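Side-chain contacts in phosphatase (PDB 1NF2), which probably works as a magnesium-dependent phosphatase of the haloacid dehalogenase (HAD) family, with a substrate-binding domain joined to its metal-binding core: residues Phe7-Gly11 with Thr12-Asp16; Thr62-Asn66 with Gly67-Tyr71; Ser121-His125 with Ser126-Tyr130; Glu138-Lys142 with Met143-Lys147. One frame throughout, in Å; residues are numbered along the deposited sequence.

Interaction 1 of 4, residues Phe7-Gly11 with Thr12-Asp16. With MG (magnesium ion), chain F.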
loop_
_atom_site.group_PDB
_atom_site.type_symbol
_atom_site.label_atom_id
_atom_site.label_comp_id
_atom_site.label_asym_id
_atom_site.label_seq_id
_atom_site.Cartn_x
_atom_site.Cartn_y
_atom_site.Cartn_z
ATOM N N PHE A 7 -1.977 11.222 1.175
ATOM C CA PHE A 7 -2.659 10.835 -0.055
ATOM C C PHE A 7 -2.482 9.368 -0.439
ATOM O O PHE A 7 -1.357 8.868 -0.504
ATOM C CB PHE A 7 -2.123 11.652 -1.242
ATOM C CG PHE A 7 -2.137 13.138 -1.039
ATOM C CD1 PHE A 7 -3.299 13.875 -1.255
ATOM C CD2 PHE A 7 -0.973 13.811 -0.674
ATOM C CE1 PHE A 7 -3.302 15.271 -1.115
ATOM C CE2 PHE A 7 -0.966 15.209 -0.530
ATOM C CZ PHE A 7 -2.134 15.936 -0.753
ATOM N N ASP A 8 -3.581 8.675 -0.708
ATOM C CA ASP A 8 -3.468 7.301 -1.183
ATOM C C ASP A 8 -3.119 7.558 -2.652
ATOM O O ASP A 8 -3.382 8.654 -3.166
ATOM C CB ASP A 8 -4.814 6.572 -1.080
ATOM C CG ASP A 8 -4.726 5.094 -1.477
ATOM O OD1 ASP A 8 -5.752 4.384 -1.372
ATOM O OD2 ASP A 8 -3.644 4.635 -1.893
ATOM N N LEU A 9 -2.512 6.583 -3.322
ATOM C CA LEU A 9 -2.148 6.742 -4.730
ATOM C C LEU A 9 -3.279 6.272 -5.641
ATOM O O LEU A 9 -4.038 7.092 -6.161
ATOM C CB LEU A 9 -0.862 5.967 -5.038
ATOM C CG LEU A 9 0.422 6.782 -5.221
ATOM C CD1 LEU A 9 0.500 7.887 -4.195
ATOM C CD2 LEU A 9 1.627 5.869 -5.108
ATOM N N ASP A 10 -3.396 4.956 -5.827
ATOM C CA ASP A 10 -4.442 4.388 -6.674
ATOM C C ASP A 10 -5.828 4.889 -6.276
ATOM O O ASP A 10 -6.124 5.046 -5.087
ATOM C CB ASP A 10 -4.399 2.854 -6.608
ATOM C CG ASP A 10 -3.178 2.272 -7.311
ATOM O OD1 ASP A 10 -3.223 2.093 -8.546
ATOM O OD2 ASP A 10 -2.166 2.011 -6.633
ATOM N N GLY A 11 -6.664 5.151 -7.282
ATOM C CA GLY A 11 -8.018 5.631 -7.054
ATOM C C GLY A 11 -8.130 6.970 -6.342
ATOM O O GLY A 11 -9.239 7.425 -6.056
ATOM N N THR A 12 -6.993 7.618 -6.092
ATOM C CA THR A 12 -6.964 8.882 -5.358
ATOM C C THR A 12 -6.128 9.965 -6.054
ATOM O O THR A 12 -6.673 10.787 -6.793
ATOM C CB THR A 12 -6.422 8.613 -3.936
ATOM O OG1 THR A 12 -7.227 7.591 -3.330
ATOM C CG2 THR A 12 -6.459 9.875 -3.074
ATOM N N LEU A 13 -4.820 9.972 -5.820
ATOM C CA LEU A 13 -3.950 10.952 -6.467
ATOM C C LEU A 13 -3.669 10.517 -7.913
ATOM O O LEU A 13 -3.447 11.354 -8.785
ATOM C CB LEU A 13 -2.618 11.090 -5.720
ATOM C CG LEU A 13 -1.997 12.484 -5.537
ATOM C CD1 LEU A 13 -0.490 12.326 -5.378
ATOM C CD2 LEU A 13 -2.302 13.386 -6.725
ATOM N N LEU A 14 -3.661 9.206 -8.158
ATOM C CA LEU A 14 -3.428 8.681 -9.503
ATOM C C LEU A 14 -4.760 8.486 -10.205
ATOM O O LEU A 14 -5.723 8.023 -9.594
ATOM C CB LEU A 14 -2.708 7.330 -9.452
ATOM C CG LEU A 14 -1.330 7.258 -8.795
ATOM C CD1 LEU A 14 -0.851 5.811 -8.796
ATOM C CD2 LEU A 14 -0.355 8.157 -9.531
ATOM N N ASN A 15 -4.833 8.839 -11.485
ATOM C CA ASN A 15 -6.081 8.639 -12.203
ATOM C C ASN A 15 -6.125 7.179 -12.645
ATOM O O ASN A 15 -5.208 6.409 -12.340
ATOM C CB ASN A 15 -6.204 9.606 -13.403
ATOM C CG ASN A 15 -5.130 9.400 -14.476
ATOM O OD1 ASN A 15 -4.890 10.296 -15.290
ATOM N ND2 ASN A 15 -4.499 8.232 -14.494
ATOM N N ASP A 16 -7.182 6.793 -13.345
ATOM C CA ASP A 16 -7.312 5.417 -13.795
ATOM C C ASP A 16 -6.191 4.947 -14.720
ATOM O O ASP A 16 -6.036 3.748 -14.944
ATOM C CB ASP A 16 -8.678 5.206 -14.455
ATOM C CG ASP A 16 -9.810 5.154 -13.438
ATOM O OD1 ASP A 16 -9.515 5.061 -12.224
ATOM O OD2 ASP A 16 -10.989 5.194 -13.847
HETATM MG MG MG F . -6.616 3.137 -3.357
HETATM O O HOH W 1 -5.799 4.695 -9.942
#

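Interaction 2 of 4, residues Thr62-Asn66 with Gly67-Tyr71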
loop_
_atom_site.group_PDB
_atom_site.type_symbol
_atom_site.label_atom_id
_atom_site.label_comp_id
_atom_site.label_asym_id
_atom_site.label_seq_id
_atom_site.Cartn_x
_atom_site.Cartn_y
_atom_site.Cartn_z
ATOM N N THR A 62 6.813 7.993 3.498
ATOM C CA THR A 62 5.968 7.082 2.751
ATOM C C THR A 62 5.468 5.835 3.485
ATOM O O THR A 62 6.192 5.225 4.278
ATOM C CB THR A 62 6.718 6.645 1.463
ATOM O OG1 THR A 62 6.956 7.798 0.642
ATOM C CG2 THR A 62 5.919 5.614 0.674
ATOM N N ILE A 63 4.215 5.477 3.213
ATOM C CA ILE A 63 3.602 4.280 3.774
ATOM C C ILE A 63 3.387 3.373 2.563
ATOM O O ILE A 63 2.681 3.737 1.620
ATOM C CB ILE A 63 2.243 4.584 4.462
ATOM C CG1 ILE A 63 2.464 5.493 5.678
ATOM C CG2 ILE A 63 1.577 3.278 4.917
ATOM C CD1 ILE A 63 1.195 5.865 6.408
ATOM N N ALA A 64 4.029 2.208 2.587
ATOM C CA ALA A 64 3.962 1.237 1.500
ATOM C C ALA A 64 3.451 -0.131 1.981
ATOM O O ALA A 64 3.282 -0.347 3.181
ATOM C CB ALA A 64 5.350 1.092 0.873
ATOM N N TYR A 65 3.204 -1.046 1.042
ATOM C CA TYR A 65 2.709 -2.384 1.383
ATOM C C TYR A 65 1.519 -2.311 2.334
ATOM O O TYR A 65 1.389 -3.130 3.247
ATOM C CB TYR A 65 3.817 -3.221 2.032
ATOM C CG TYR A 65 4.898 -3.671 1.073
ATOM C CD1 TYR A 65 4.680 -4.723 0.184
ATOM C CD2 TYR A 65 6.142 -3.047 1.059
ATOM C CE1 TYR A 65 5.686 -5.147 -0.697
ATOM C CE2 TYR A 65 7.146 -3.457 0.187
ATOM C CZ TYR A 65 6.915 -4.508 -0.685
ATOM O OH TYR A 65 7.921 -4.920 -1.529
ATOM N N ASN A 66 0.666 -1.312 2.124
ATOM C CA ASN A 66 -0.534 -1.132 2.937
ATOM C C ASN A 66 -0.284 -1.075 4.450
ATOM O O ASN A 66 -1.071 -1.598 5.246
ATOM C CB ASN A 66 -1.537 -2.246 2.612
ATOM C CG ASN A 66 -2.905 -1.989 3.210
ATOM O OD1 ASN A 66 -3.418 -0.879 3.131
ATOM N ND2 ASN A 66 -3.507 -3.020 3.805
ATOM N N GLY A 67 0.813 -0.440 4.852
ATOM C CA GLY A 67 1.095 -0.315 6.272
ATOM C C GLY A 67 2.280 -1.070 6.846
ATOM O O GLY A 67 2.704 -0.767 7.969
ATOM N N ALA A 68 2.823 -2.030 6.098
ATOM C CA ALA A 68 3.953 -2.825 6.577
ATOM C C ALA A 68 5.253 -2.029 6.576
ATOM O O ALA A 68 6.149 -2.285 7.384
ATOM C CB ALA A 68 4.108 -4.094 5.730
ATOM N N ILE A 69 5.365 -1.068 5.666
ATOM C CA ILE A 69 6.561 -0.245 5.608
ATOM C C ILE A 69 6.298 1.244 5.786
ATOM O O ILE A 69 5.370 1.800 5.193
ATOM C CB ILE A 69 7.315 -0.456 4.278
ATOM C CG1 ILE A 69 7.969 -1.844 4.290
ATOM C CG2 ILE A 69 8.362 0.631 4.072
ATOM C CD1 ILE A 69 8.918 -2.099 3.147
ATOM N N VAL A 70 7.110 1.871 6.634
ATOM C CA VAL A 70 7.038 3.311 6.861
ATOM C C VAL A 70 8.443 3.812 6.542
ATOM O O VAL A 70 9.424 3.368 7.140
ATOM C CB VAL A 70 6.676 3.671 8.322
ATOM C CG1 VAL A 70 6.715 5.188 8.514
ATOM C CG2 VAL A 70 5.285 3.157 8.653
ATOM N N TYR A 71 8.533 4.720 5.579
ATOM C CA TYR A 71 9.811 5.261 5.147
ATOM C C TYR A 71 9.918 6.778 5.295
ATOM O O TYR A 71 8.954 7.505 5.054
ATOM C CB TYR A 71 10.036 4.846 3.691
ATOM C CG TYR A 71 11.006 5.699 2.899
ATOM C CD1 TYR A 71 10.643 6.976 2.446
ATOM C CD2 TYR A 71 12.276 5.221 2.571
ATOM C CE1 TYR A 71 11.517 7.752 1.686
ATOM C CE2 TYR A 71 13.159 5.987 1.807
ATOM C CZ TYR A 71 12.773 7.252 1.369
ATOM O OH TYR A 71 13.639 8.003 0.609
#

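Interaction 3 of 4, residues Ser121-His125 with Ser126-Tyr130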
loop_
_atom_site.group_PDB
_atom_site.type_symbol
_atom_site.label_atom_id
_atom_site.label_comp_id
_atom_site.label_asym_id
_atom_site.label_seq_id
_atom_site.Cartn_x
_atom_site.Cartn_y
_atom_site.Cartn_z
ATOM N N SER A 121 1.909 -12.411 -16.318
ATOM C CA SER A 121 0.688 -11.619 -16.372
ATOM C C SER A 121 0.418 -10.808 -15.107
ATOM O O SER A 121 -0.221 -9.758 -15.170
ATOM C CB SER A 121 -0.512 -12.524 -16.655
ATOM O OG SER A 121 -1.721 -11.788 -16.582
ATOM N N TYR A 122 0.886 -11.289 -13.957
ATOM C CA TYR A 122 0.659 -10.556 -12.720
ATOM C C TYR A 122 1.555 -9.329 -12.646
ATOM O O TYR A 122 1.105 -8.246 -12.274
ATOM C CB TYR A 122 0.900 -11.445 -11.492
ATOM C CG TYR A 122 0.978 -10.658 -10.194
ATOM C CD1 TYR A 122 2.185 -10.097 -9.764
ATOM C CD2 TYR A 122 -0.168 -10.408 -9.439
ATOM C CE1 TYR A 122 2.248 -9.301 -8.619
ATOM C CE2 TYR A 122 -0.117 -9.615 -8.293
ATOM C CZ TYR A 122 1.094 -9.064 -7.893
ATOM O OH TYR A 122 1.139 -8.253 -6.782
ATOM N N ALA A 123 2.825 -9.503 -12.997
ATOM C CA ALA A 123 3.781 -8.404 -12.962
ATOM C C ALA A 123 3.415 -7.356 -14.004
ATOM O O ALA A 123 3.716 -6.173 -13.847
ATOM C CB ALA A 123 5.185 -8.926 -13.219
ATOM N N ARG A 124 2.768 -7.812 -15.071
ATOM C CA ARG A 124 2.342 -6.948 -16.163
ATOM C C ARG A 124 1.204 -6.059 -15.678
ATOM O O ARG A 124 1.288 -4.837 -15.743
ATOM C CB ARG A 124 1.867 -7.812 -17.332
ATOM C CG ARG A 124 1.517 -7.067 -18.607
ATOM C CD ARG A 124 0.738 -8.001 -19.520
ATOM N NE ARG A 124 1.388 -9.308 -19.624
ATOM C CZ ARG A 124 0.753 -10.447 -19.887
ATOM N NH1 ARG A 124 -0.560 -10.452 -20.075
ATOM N NH2 ARG A 124 1.433 -11.587 -19.953
ATOM N N HIS A 125 0.146 -6.693 -15.180
ATOM C CA HIS A 125 -1.024 -5.975 -14.694
ATOM C C HIS A 125 -0.763 -5.121 -13.453
ATOM O O HIS A 125 -1.340 -4.044 -13.316
ATOM C CB HIS A 125 -2.187 -6.946 -14.428
ATOM C CG HIS A 125 -2.757 -7.562 -15.670
ATOM N ND1 HIS A 125 -1.990 -8.255 -16.585
ATOM C CD2 HIS A 125 -4.029 -7.620 -16.130
ATOM C CE1 HIS A 125 -2.766 -8.716 -17.550
ATOM N NE2 HIS A 125 -4.008 -8.345 -17.297
ATOM N N SER A 126 0.076 -5.579 -12.528
ATOM C CA SER A 126 0.355 -4.768 -11.338
ATOM C C SER A 126 1.731 -4.117 -11.493
ATOM O O SER A 126 2.365 -3.734 -10.506
ATOM C CB SER A 126 0.311 -5.639 -10.077
ATOM O OG SER A 126 1.223 -6.711 -10.148
ATOM N N ASN A 127 2.141 -3.963 -12.757
ATOM C CA ASN A 127 3.439 -3.412 -13.184
ATOM C C ASN A 127 4.570 -3.225 -12.176
ATOM O O ASN A 127 4.739 -2.166 -11.560
ATOM C CB ASN A 127 3.259 -2.136 -14.044
ATOM C CG ASN A 127 2.070 -1.293 -13.640
ATOM O OD1 ASN A 127 1.716 -0.340 -14.337
ATOM N ND2 ASN A 127 1.450 -1.625 -12.517
ATOM N N VAL A 128 5.355 -4.297 -12.067
ATOM C CA VAL A 128 6.509 -4.412 -11.182
ATOM C C VAL A 128 7.462 -5.421 -11.848
ATOM O O VAL A 128 7.024 -6.255 -12.645
ATOM C CB VAL A 128 6.097 -4.987 -9.799
ATOM C CG1 VAL A 128 5.159 -4.011 -9.083
ATOM C CG2 VAL A 128 5.403 -6.341 -9.978
ATOM N N ASP A 129 8.756 -5.344 -11.542
ATOM C CA ASP A 129 9.736 -6.287 -12.098
ATOM C C ASP A 129 9.824 -7.478 -11.143
ATOM O O ASP A 129 9.663 -7.314 -9.936
ATOM C CB ASP A 129 11.125 -5.639 -12.202
ATOM C CG ASP A 129 11.187 -4.529 -13.238
ATOM O OD1 ASP A 129 10.478 -3.514 -13.074
ATOM O OD2 ASP A 129 11.953 -4.673 -14.213
ATOM N N TYR A 130 10.061 -8.673 -11.678
ATOM C CA TYR A 130 10.189 -9.855 -10.832
ATOM C C TYR A 130 11.430 -10.647 -11.221
ATOM O O TYR A 130 11.982 -10.469 -12.307
ATOM C CB TYR A 130 8.956 -10.761 -10.934
ATOM C CG TYR A 130 8.771 -11.415 -12.280
ATOM C CD1 TYR A 130 8.154 -10.733 -13.329
ATOM C CD2 TYR A 130 9.214 -12.718 -12.510
ATOM C CE1 TYR A 130 7.979 -11.333 -14.575
ATOM C CE2 TYR A 130 9.045 -13.327 -13.750
ATOM C CZ TYR A 130 8.425 -12.630 -14.778
ATOM O OH TYR A 130 8.242 -13.232 -16.004
HETATM O O HOH W 2 -1.341 -1.835 -11.548
#

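Interaction 4 of 4, residues Glu138-Lys142 with Met143-Lys147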
loop_
_atom_site.group_PDB
_atom_site.type_symbol
_atom_site.label_atom_id
_atom_site.label_comp_id
_atom_site.label_asym_id
_atom_site.label_seq_id
_atom_site.Cartn_x
_atom_site.Cartn_y
_atom_site.Cartn_z
ATOM N N GLU A 138 14.520 -21.350 0.305
ATOM C CA GLU A 138 15.623 -21.048 1.219
ATOM C C GLU A 138 15.730 -19.546 1.479
ATOM O O GLU A 138 15.984 -19.111 2.608
ATOM C CB GLU A 138 16.959 -21.567 0.672
ATOM C CG GLU A 138 18.174 -20.978 1.404
ATOM C CD GLU A 138 19.500 -21.626 1.024
ATOM O OE1 GLU A 138 19.775 -21.788 -0.182
ATOM O OE2 GLU A 138 20.278 -21.961 1.941
ATOM N N LEU A 139 15.541 -18.762 0.422
ATOM C CA LEU A 139 15.609 -17.310 0.509
ATOM C C LEU A 139 14.632 -16.820 1.587
ATOM O O LEU A 139 15.013 -16.097 2.511
ATOM C CB LEU A 139 15.251 -16.705 -0.859
ATOM C CG LEU A 139 15.721 -15.289 -1.202
ATOM C CD1 LEU A 139 17.218 -15.254 -1.153
ATOM C CD2 LEU A 139 15.260 -14.887 -2.595
ATOM N N VAL A 140 13.375 -17.232 1.468
ATOM C CA VAL A 140 12.342 -16.835 2.419
ATOM C C VAL A 140 12.570 -17.416 3.808
ATOM O O VAL A 140 12.631 -16.683 4.793
ATOM C CB VAL A 140 10.942 -17.279 1.947
ATOM C CG1 VAL A 140 9.902 -16.933 3.005
ATOM C CG2 VAL A 140 10.599 -16.607 0.629
ATOM N N SER A 141 12.693 -18.736 3.877
ATOM C CA SER A 141 12.895 -19.428 5.145
ATOM C C SER A 141 14.020 -18.851 5.994
ATOM O O SER A 141 14.053 -19.056 7.205
ATOM C CB SER A 141 13.158 -20.915 4.890
ATOM O OG SER A 141 12.025 -21.530 4.297
ATOM N N LYS A 142 14.934 -18.121 5.367
ATOM C CA LYS A 142 16.057 -17.541 6.090
ATOM C C LYS A 142 16.143 -16.017 6.048
ATOM O O LYS A 142 16.958 -15.419 6.750
ATOM C CB LYS A 142 17.366 -18.151 5.569
ATOM C CG LYS A 142 18.619 -17.347 5.892
ATOM C CD LYS A 142 19.891 -18.163 5.739
ATOM C CE LYS A 142 20.043 -19.163 6.875
ATOM N NZ LYS A 142 21.391 -19.796 6.874
ATOM N N MET A 143 15.305 -15.373 5.247
ATOM C CA MET A 143 15.376 -13.920 5.160
ATOM C C MET A 143 14.084 -13.222 5.551
ATOM O O MET A 143 14.072 -12.018 5.807
ATOM C CB MET A 143 15.776 -13.521 3.745
ATOM C CG MET A 143 16.422 -12.158 3.632
ATOM S SD MET A 143 17.889 -12.259 2.593
ATOM C CE MET A 143 17.269 -13.258 1.322
ATOM N N GLY A 144 12.999 -13.982 5.614
ATOM C CA GLY A 144 11.723 -13.395 5.964
ATOM C C GLY A 144 11.120 -12.772 4.724
ATOM O O GLY A 144 11.825 -12.508 3.754
ATOM N N THR A 145 9.818 -12.530 4.749
ATOM C CA THR A 145 9.148 -11.944 3.603
ATOM C C THR A 145 8.065 -10.972 4.055
ATOM O O THR A 145 7.461 -11.153 5.117
ATOM C CB THR A 145 8.506 -13.035 2.741
ATOM O OG1 THR A 145 7.862 -12.442 1.611
ATOM C CG2 THR A 145 7.475 -13.806 3.553
ATOM N N THR A 146 7.831 -9.937 3.248
ATOM C CA THR A 146 6.805 -8.949 3.561
ATOM C C THR A 146 5.472 -9.623 3.298
ATOM O O THR A 146 4.507 -9.419 4.030
ATOM C CB THR A 146 6.929 -7.691 2.673
ATOM O OG1 THR A 146 8.229 -7.117 2.836
ATOM C CG2 THR A 146 5.876 -6.662 3.054
ATOM N N LYS A 147 5.415 -10.421 2.236
ATOM C CA LYS A 147 4.198 -11.150 1.931
ATOM C C LYS A 147 4.369 -12.220 0.861
ATOM O O LYS A 147 5.336 -12.224 0.104
ATOM C CB LYS A 147 3.060 -10.201 1.546
ATOM C CG LYS A 147 3.200 -9.498 0.222
ATOM C CD LYS A 147 1.928 -8.709 -0.059
ATOM C CE LYS A 147 2.052 -7.827 -1.291
ATOM N NZ LYS A 147 0.863 -6.937 -1.421
#

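Interaction 1 of 4, residues Phe7-Gly11 with Thr12-Asp16
Asp8 and Thr12 meet at about a right angle beside the magnesium ion, where the chain leaves a strand and at once coils into a short helical turn. With CG anti to the backbone N (chi1 -176°), the Asp8 carboxylate reaches forward from the strand end, and OD1 binds the magnesium ion at 2.5 Å; Asp10 adds its backbone O, 2.6 Å from the magnesium ion, and Asp214 also belongs to the site. OD2 of Asp8 forms a salt bridge with Lys191, while OD2 of Asp10 pairs with Arg43. Thr12 forms the second shell, its OG1 making a weak 3.3 Å bond to Asp10 O. The other branch, CG2, comes to 3.3 Å from Asp8 O. With an alanine here, the metal-binding carbonyl of Asp10 would probably lose its weak bond from the hydroxyl and a gap would open beside Asp8. Behind them, Leu9 O is gripped from opposite faces of its plane by Thr12 N and, at 2.9 Å, by Leu14 N, the latter closing a wide pi-type turn. Gly11 suits the bend because its phi is positive, and its N-H reaches a water that also bonds Asn15 O. The Leu14 CD1 methyl rests 3.8 Å from Leu9 CB, an apolar backing to the turn. The sequence Asp-Leu-Asp-Gly-Thr is HAD motif I, DxDGT. Strand 4-8, which ends in the first aspartate of the motif, runs between the parallel strands 36-40 and 209-213, with Phe7 and Leu13 also packing against helix 22-31.

Interaction 2 of 4, residues Thr62-Asn66 with Gly67-Tyr71
Thr62 and Tyr71 form an antiparallel hydrogen-bonded pair, joined by two short bonds: Thr62 N to Tyr71 O and Tyr71 N to Thr62 O, each 2.7 Å. Nearer the turn, Ala64 N gives a 3.0 Å bond to Ile69 O. Ala64 O takes Gly67 N, also at 3.0 Å but from above the carbonyl plane, and a weak bond from Ile69 N; with Ala68 and Ile69 both facing Ala64, this is a classic beta bulge. Tyr65 and Asn66 carry positive phi through the bend, and Gly67 (phi 112°) must lack a side chain, since a CB would collide with the carbonyl of Asn66. Tyr65 CG lies beside its backbone N (chi1 -72°), which sets the ring alongside Ile69, Tyr65 CD2 being 3.6 Å from Ile69 CD1, while Tyr65 CB touches Ala68 CB at 3.8 Å. Ile63 and Val70, on the sheet face turned to helix 191-202, both pack on Ala194; Thr62, Ile69 and Tyr71, on the other face, pack on helix 45-55. The polar ends find partners beyond the hairpin: Thr62 OG1 in Glu52, Tyr65 OH in Asp108, Tyr71 OH in Thr59. Backbone bonds thus set the register, and side chains fasten the hairpin's two faces to helices.

Interaction 3 of 4, residues Ser121-His125 with Ser126-Tyr130
Ser126 folds back onto Tyr122 where helix 117-125 ends and the chain turns toward strand 130-132. This is a helix C-terminus in which one carbonyl is held twice: Tyr122 O accepts Ser126 N at 2.9 Å and Ser126 OG at 2.6 Å, the two arriving from opposite faces of its plane. The hydroxyl reaches the carbonyl because OG sits between its own backbone N and carbonyl carbon (chi1 57°), turned back toward the last helical turn. The same rotation lays OG over one face of the Tyr122 ring, offset toward the rim, with CE1 of the ring 3.2 Å from it. Serine suits the place, its short side chain carrying a hydroxyl that reaches both the carbonyl and the ring face. Tyr122 CG is anti to the backbone N, which directs the ring to Leu110, Tyr181 edge-to-face, and Tyr105, whose hydroxyl is hydrogen-bonded to its own. A leucine in its place would probably leave the Tyr105 hydroxyl without this partner and Ser126 OG without its aromatic cover. Ala123, short enough for close approach, puts CB 3.5 Å from Tyr130 CD1 and 4.2 Å from Val128 CG2, and the Tyr130 hydroxyl goes on to Asp115. On the exposed side, His125 ND1 bends back in a weak bond to Ser121 O. Beyond it one water donates to His125 O at 2.8 Å and weakly accepts from Asn127 ND2.

Interaction 4 of 4, residues Glu138-Lys142 with Met143-Lys147
Leu139 and Met143, one helical turn apart, lie side by side and point the same way at the end of helix 136-143. The methionine chain bends at chi2 and chi3 (134° and 43°), which brings its end toward Leu139, though the close contact modelled between Met143 CE and Leu139 CD1 is doubtful. Leu139 O also receives a weak bond from Met143 N. Next, Val140 turns inward. Its O takes two donors of different geometry: Gly144 N at 2.8 Å, in the carbonyl plane and on a lone pair, and Met143 N at 3.0 Å, from well above that plane. The valine side chain sets CG1 4.0 Å from CG2 of Thr145, and it also packs on Ala88, Ala104 and Ile106, so a compact branched residue suits this buried spot. Thr145 has two sides: its methyl meets the valine, while OG1 bonds to Tyr105 O. Ser141 faces away and bonds its hydroxyl to Ser137 O, one turn back along the helix. Lys142, long and charged, suits the exposed side, and the end of its chain leads away from the contact. Gly144 then breaks the helix with positive phi (82°), where a CB would collide with the carbonyl O of Met143. The arrangement is that of a helix C-terminus ended by a glycine of positive phi, here passing through a short loop into strand 147-151 of the six-stranded sheet.

Interactions 1 and 2 are buried and belong to the same eight-stranded sheet, their centres about 16 Å apart; interactions 3 and 4 are partly buried helix ends of the domain built on the six-stranded sheet. Interaction 1 alone binds metal, and its chemistry is charged and polar, whereas interaction 2 relies on strand pairing and apolar packing. Interactions 3 and 4 solve the same task differently: a serine hydroxyl reinforces one helix end, a glycine breaks the other. Interactions 2 and 4 touch, Tyr65 CD1 lying 3.7 Å from Thr146 CG2, so the hairpin turn meets the second domain there. Arg43, partner of Asp10, also lies near Asn127 of interaction 3.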